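Long-range contact in Tv2483 (Treponema vincentii, PDB 6DET), which binds L-arginine with high selectivity as a solute-binding lipoprotein, probably delivering it to an ABC transporter for uptake: residues Val42-Pro47 with Phe79-Trp84. Numbering follows the deposited sequence.
Sequences VSDFVP and FYPIQW. With ARG (arginine), chain B.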
ATOM      1  N   VAL A  42      -7.171  -3.209   6.553  1.00 34.46           N
ATOM      2  CA  VAL A  42      -6.335  -3.732   5.478  1.00 37.54           C
ATOM      3  C   VAL A  42      -7.232  -4.156   4.330  1.00 32.63           C
ATOM      4  O   VAL A  42      -8.365  -4.614   4.531  1.00 37.48           O
ATOM      5  CB  VAL A  42      -5.469  -4.939   5.930  1.00 34.99           C
ATOM      6  CG1 VAL A  42      -4.377  -4.496   6.910  1.00 36.36           C
ATOM      7  CG2 VAL A  42      -6.342  -6.004   6.582  1.00 38.51           C
ATOM      8  N   SER A  43      -6.686  -4.037   3.118  1.00 31.84           N
ATOM      9  CA  SER A  43      -7.169  -4.852   2.014  1.00 33.69           C
ATOM     10  C   SER A  43      -6.492  -6.215   2.128  1.00 45.96           C
ATOM     11  O   SER A  43      -5.263  -6.310   2.109  1.00 39.70           O
ATOM     12  CB  SER A  43      -6.844  -4.191   0.678  1.00 36.35           C
ATOM     13  OG  SER A  43      -7.546  -2.958   0.462  1.00 35.71           O
ATOM     14  N   ASP A  44      -7.277  -7.278   2.224  1.00 38.80           N
ATOM     15  CA  ASP A  44      -6.730  -8.580   2.573  1.00 36.52           C
ATOM     16  C   ASP A  44      -6.343  -9.410   1.349  1.00 40.72           C
ATOM     17  O   ASP A  44      -6.260 -10.639   1.453  1.00 40.85           O
ATOM     18  CB  ASP A  44      -7.730  -9.341   3.437  1.00 42.42           C
ATOM     19  CG  ASP A  44      -8.944  -9.770   2.668  1.00 47.88           C
ATOM     20  OD1 ASP A  44      -9.142  -9.305   1.520  1.00 44.66           O
ATOM     21  OD2 ASP A  44      -9.690 -10.600   3.203  1.00 58.13           O
ATOM     22  N   PHE A  45      -6.080  -8.754   0.211  1.00 39.09           N
ATOM     23  CA  PHE A  45      -5.648  -9.405  -1.016  1.00 37.06           C
ATOM     24  C   PHE A  45      -4.351  -8.811  -1.558  1.00 38.95           C
ATOM     25  O   PHE A  45      -3.996  -9.084  -2.709  1.00 37.90           O
ATOM     26  CB  PHE A  45      -6.746  -9.299  -2.094  1.00 38.03           C
ATOM     27  CG  PHE A  45      -7.267  -7.888  -2.298  1.00 41.32           C
ATOM     28  CD1 PHE A  45      -8.436  -7.462  -1.689  1.00 41.14           C
ATOM     29  CD2 PHE A  45      -6.556  -6.972  -3.071  1.00 38.16           C
ATOM     30  CE1 PHE A  45      -8.915  -6.161  -1.883  1.00 39.77           C
ATOM     31  CE2 PHE A  45      -7.021  -5.664  -3.247  1.00 37.98           C
ATOM     32  CZ  PHE A  45      -8.193  -5.259  -2.655  1.00 34.99           C
ATOM     33  N   VAL A  46      -3.631  -8.002  -0.786  1.00 35.91           N
ATOM     34  CA  VAL A  46      -2.441  -7.341  -1.344  1.00 34.77           C
ATOM     35  C   VAL A  46      -1.256  -8.293  -1.212  1.00 35.56           C
ATOM     36  O   VAL A  46      -0.852  -8.585  -0.083  1.00 32.77           O
ATOM     37  CB  VAL A  46      -2.138  -6.010  -0.637  1.00 33.15           C
ATOM     38  CG1 VAL A  46      -0.898  -5.363  -1.209  1.00 30.51           C
ATOM     39  CG2 VAL A  46      -3.309  -5.050  -0.762  1.00 33.26           C
ATOM     40  N   PRO A  47      -0.663  -8.799  -2.303  1.00 34.54           N
ATOM     41  CA  PRO A  47       0.455  -9.746  -2.143  1.00 37.74           C
ATOM     42  C   PRO A  47       1.600  -9.176  -1.310  1.00 34.47           C
ATOM     43  O   PRO A  47       1.847  -7.966  -1.296  1.00 32.68           O
ATOM     44  CB  PRO A  47       0.898 -10.029  -3.591  1.00 40.98           C
ATOM     45  CG  PRO A  47      -0.351  -9.757  -4.437  1.00 39.13           C
ATOM     46  CD  PRO A  47      -0.980  -8.552  -3.724  1.00 35.27           C
ATOM     47  N   PHE A  79      -6.885  -7.088  12.738  1.00 37.36           N
ATOM     48  CA  PHE A  79      -6.700  -6.809  11.320  1.00 36.15           C
ATOM     49  C   PHE A  79      -8.077  -6.893  10.703  1.00 42.97           C
ATOM     50  O   PHE A  79      -8.673  -7.965  10.679  1.00 40.17           O
ATOM     51  CB  PHE A  79      -5.693  -7.768  10.693  1.00 36.93           C
ATOM     52  CG  PHE A  79      -4.297  -7.572  11.233  1.00 30.56           C
ATOM     53  CD1 PHE A  79      -3.532  -6.525  10.781  1.00 32.51           C
ATOM     54  CD2 PHE A  79      -3.786  -8.406  12.209  1.00 37.85           C
ATOM     55  CE1 PHE A  79      -2.245  -6.305  11.281  1.00 37.76           C
ATOM     56  CE2 PHE A  79      -2.505  -8.194  12.729  1.00 38.10           C
ATOM     57  CZ  PHE A  79      -1.735  -7.148  12.245  1.00 34.95           C
ATOM     58  N   TYR A  80      -8.601  -5.749  10.274  1.00 34.69           N
ATOM     59  CA  TYR A  80      -9.992  -5.635   9.872  1.00 39.98           C
ATOM     60  C   TYR A  80     -10.037  -5.449   8.366  1.00 36.09           C
ATOM     61  O   TYR A  80      -9.574  -4.412   7.859  1.00 36.09           O
ATOM     62  CB  TYR A  80     -10.709  -4.473  10.561  1.00 50.09           C
ATOM     63  CG  TYR A  80     -12.201  -4.486  10.232  1.00 88.97           C
ATOM     64  CD1 TYR A  80     -12.915  -5.685  10.218  1.00126.91           C
ATOM     65  CD2 TYR A  80     -12.889  -3.323   9.913  1.00108.25           C
ATOM     66  CE1 TYR A  80     -14.260  -5.726   9.903  1.00144.10           C
ATOM     67  CE2 TYR A  80     -14.248  -3.358   9.598  1.00124.52           C
ATOM     68  CZ  TYR A  80     -14.924  -4.567   9.597  1.00128.84           C
ATOM     69  OH  TYR A  80     -16.265  -4.634   9.287  1.00105.35           O
ATOM     70  N   PRO A  81     -10.549  -6.412   7.613  1.00 39.90           N
ATOM     71  CA  PRO A  81     -10.654  -6.222   6.163  1.00 38.08           C
ATOM     72  C   PRO A  81     -11.650  -5.125   5.829  1.00 45.32           C
ATOM     73  O   PRO A  81     -12.806  -5.163   6.262  1.00 45.19           O
ATOM     74  CB  PRO A  81     -11.127  -7.587   5.656  1.00 39.82           C
ATOM     75  CG  PRO A  81     -10.785  -8.554   6.730  1.00 45.71           C
ATOM     76  CD  PRO A  81     -10.860  -7.794   8.020  1.00 42.02           C
ATOM     77  N   ILE A  82     -11.208  -4.173   5.018  1.00 35.14           N
ATOM     78  CA  ILE A  82     -12.015  -3.038   4.599  1.00 37.25           C
ATOM     79  C   ILE A  82     -12.155  -3.009   3.086  1.00 41.73           C
ATOM     80  O   ILE A  82     -11.391  -3.639   2.342  1.00 42.63           O
ATOM     81  CB  ILE A  82     -11.449  -1.702   5.075  1.00 32.50           C
ATOM     82  CG1 ILE A  82     -10.026  -1.477   4.530  1.00 33.80           C
ATOM     83  CG2 ILE A  82     -11.447  -1.651   6.630  1.00 37.17           C
ATOM     84  CD1 ILE A  82      -9.512  -0.053   4.707  1.00 39.69           C
ATOM     85  N   GLN A  83     -13.164  -2.257   2.648  1.00 40.86           N
ATOM     86  CA  GLN A  83     -13.293  -1.824   1.258  1.00 49.12           C
ATOM     87  C   GLN A  83     -12.397  -0.604   1.067  1.00 48.98           C
ATOM     88  O   GLN A  83     -12.568   0.405   1.759  1.00 37.34           O
ATOM     89  CB  GLN A  83     -14.747  -1.482   0.937  1.00 72.91           C
ATOM     90  CG  GLN A  83     -14.985  -1.033  -0.483  1.00 96.13           C
ATOM     91  CD  GLN A  83     -14.706  -2.134  -1.474  1.00 96.97           C
ATOM     92  OE1 GLN A  83     -13.673  -2.140  -2.148  1.00109.31           O
ATOM     93  NE2 GLN A  83     -15.622  -3.087  -1.558  1.00 78.10           N
ATOM     94  N   TRP A  84     -11.418  -0.691   0.161  1.00 35.94           N
ATOM     95  CA  TRP A  84     -10.408   0.354   0.122  1.00 38.99           C
ATOM     96  C   TRP A  84     -11.035   1.724  -0.096  1.00 33.29           C
ATOM     97  O   TRP A  84     -10.549   2.726   0.444  1.00 36.78           O
ATOM     98  CB  TRP A  84      -9.383   0.052  -0.983  1.00 35.94           C
ATOM     99  CG  TRP A  84      -8.089   0.848  -0.883  1.00 30.55           C
ATOM    100  CD1 TRP A  84      -7.599   1.750  -1.810  1.00 36.44           C
ATOM    101  CD2 TRP A  84      -7.107   0.784   0.160  1.00 32.91           C
ATOM    102  NE1 TRP A  84      -6.394   2.255  -1.390  1.00 34.51           N
ATOM    103  CE2 TRP A  84      -6.068   1.681  -0.191  1.00 32.25           C
ATOM    104  CE3 TRP A  84      -7.005   0.069   1.354  1.00 31.53           C
ATOM    105  CZ2 TRP A  84      -4.952   1.885   0.612  1.00 28.48           C
ATOM    106  CZ3 TRP A  84      -5.878   0.268   2.160  1.00 28.26           C
ATOM    107  CH2 TRP A  84      -4.870   1.172   1.780  1.00 29.25           C
TER
HETATM  108  N   ARG B 500      -0.694   2.247  -2.688  1.00 27.15           N
HETATM  109  CA  ARG B 500      -2.161   2.095  -2.877  1.00 34.97           C
HETATM  110  C   ARG B 500      -2.883   3.228  -2.157  1.00 36.76           C
HETATM  111  O   ARG B 500      -2.280   3.835  -1.251  1.00 30.75           O
HETATM  112  CB  ARG B 500      -2.648   0.751  -2.338  1.00 31.47           C
HETATM  113  CG  ARG B 500      -2.132  -0.462  -3.105  1.00 33.97           C
HETATM  114  CD  ARG B 500      -2.558  -1.799  -2.506  1.00 34.94           C
HETATM  115  NE  ARG B 500      -3.997  -1.954  -2.584  1.00 33.12           N
HETATM  116  CZ  ARG B 500      -4.829  -1.885  -1.551  1.00 33.39           C
HETATM  117  NH1 ARG B 500      -6.138  -2.004  -1.788  1.00 33.84           N
HETATM  118  NH2 ARG B 500      -4.379  -1.681  -0.312  1.00 32.76           N
HETATM  119  OXT ARG B 500      -4.048   3.512  -2.466  1.00 29.36           O
HETATM  120  O   HOH W   1     -10.156  -3.461  -0.130  1.00 29.40           O
HETATM  121  O   HOH W   2     -10.257  -6.628   2.313  1.00 39.80           O
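Ser43 and Trp84 meet just beyond the C-terminal ends of two parallel strands, 37-42 and 76-81, where a family 3 solute-binding protein builds part of its ligand pocket; here both residues grip the bound arginine. Ser43 OG accepts a hydrogen bond from arginine NH1 (2.8 Å) and lies 3.2 Å from Trp84 CE3, approaching the indole obliquely. Arginine NH2 sits over one face of that indole, 3.3 Å above the ring plane and displaced toward the rim, with the guanidinium tilted rather than stacked flat. Trp84 also holds the other end of the ligand: with CG anti to its backbone N (chi1 -164°), the indole reaches along the arginine until NE1 donates to the carboxylate oxygen OXT. Val46 packs CG2 against NH2 and CZ of the guanidinium, and the Phe45 ring comes near NH1 obliquely. Other hydrogen bonds to the ligand come from the carbonyls of Ser101 and Gly102 and from Glu148 and Asp193.

Behind this first shell, two waters join the segments. One bonds to Ser43 OG and donates to Ile82 O, with a weak third bond from Trp84 N; the other accepts from Asp44 N and also donates to Ile82 O, so this carbonyl serves both waters. Asp44 turns its carboxylate past the Pro81 ring, and OD2 forms a salt bridge with Arg52.

Further back, the two strands pair in parallel, with Val42 bridged to Pro81. Val42 N donates to Tyr80 O, and Val42 CG1 lies at the edge of the Phe79 ring, 4.5 Å from CD1; that ring also touches Ile63, Phe66 and Thr67 of helix 61-73. Val42 O in turn takes two approaches: a CA-H...O contact from Pro81 CA at 3.2 Å, and a 2.9 Å hydrogen bond from Ile82 N, bent only to 163° at the hydrogen.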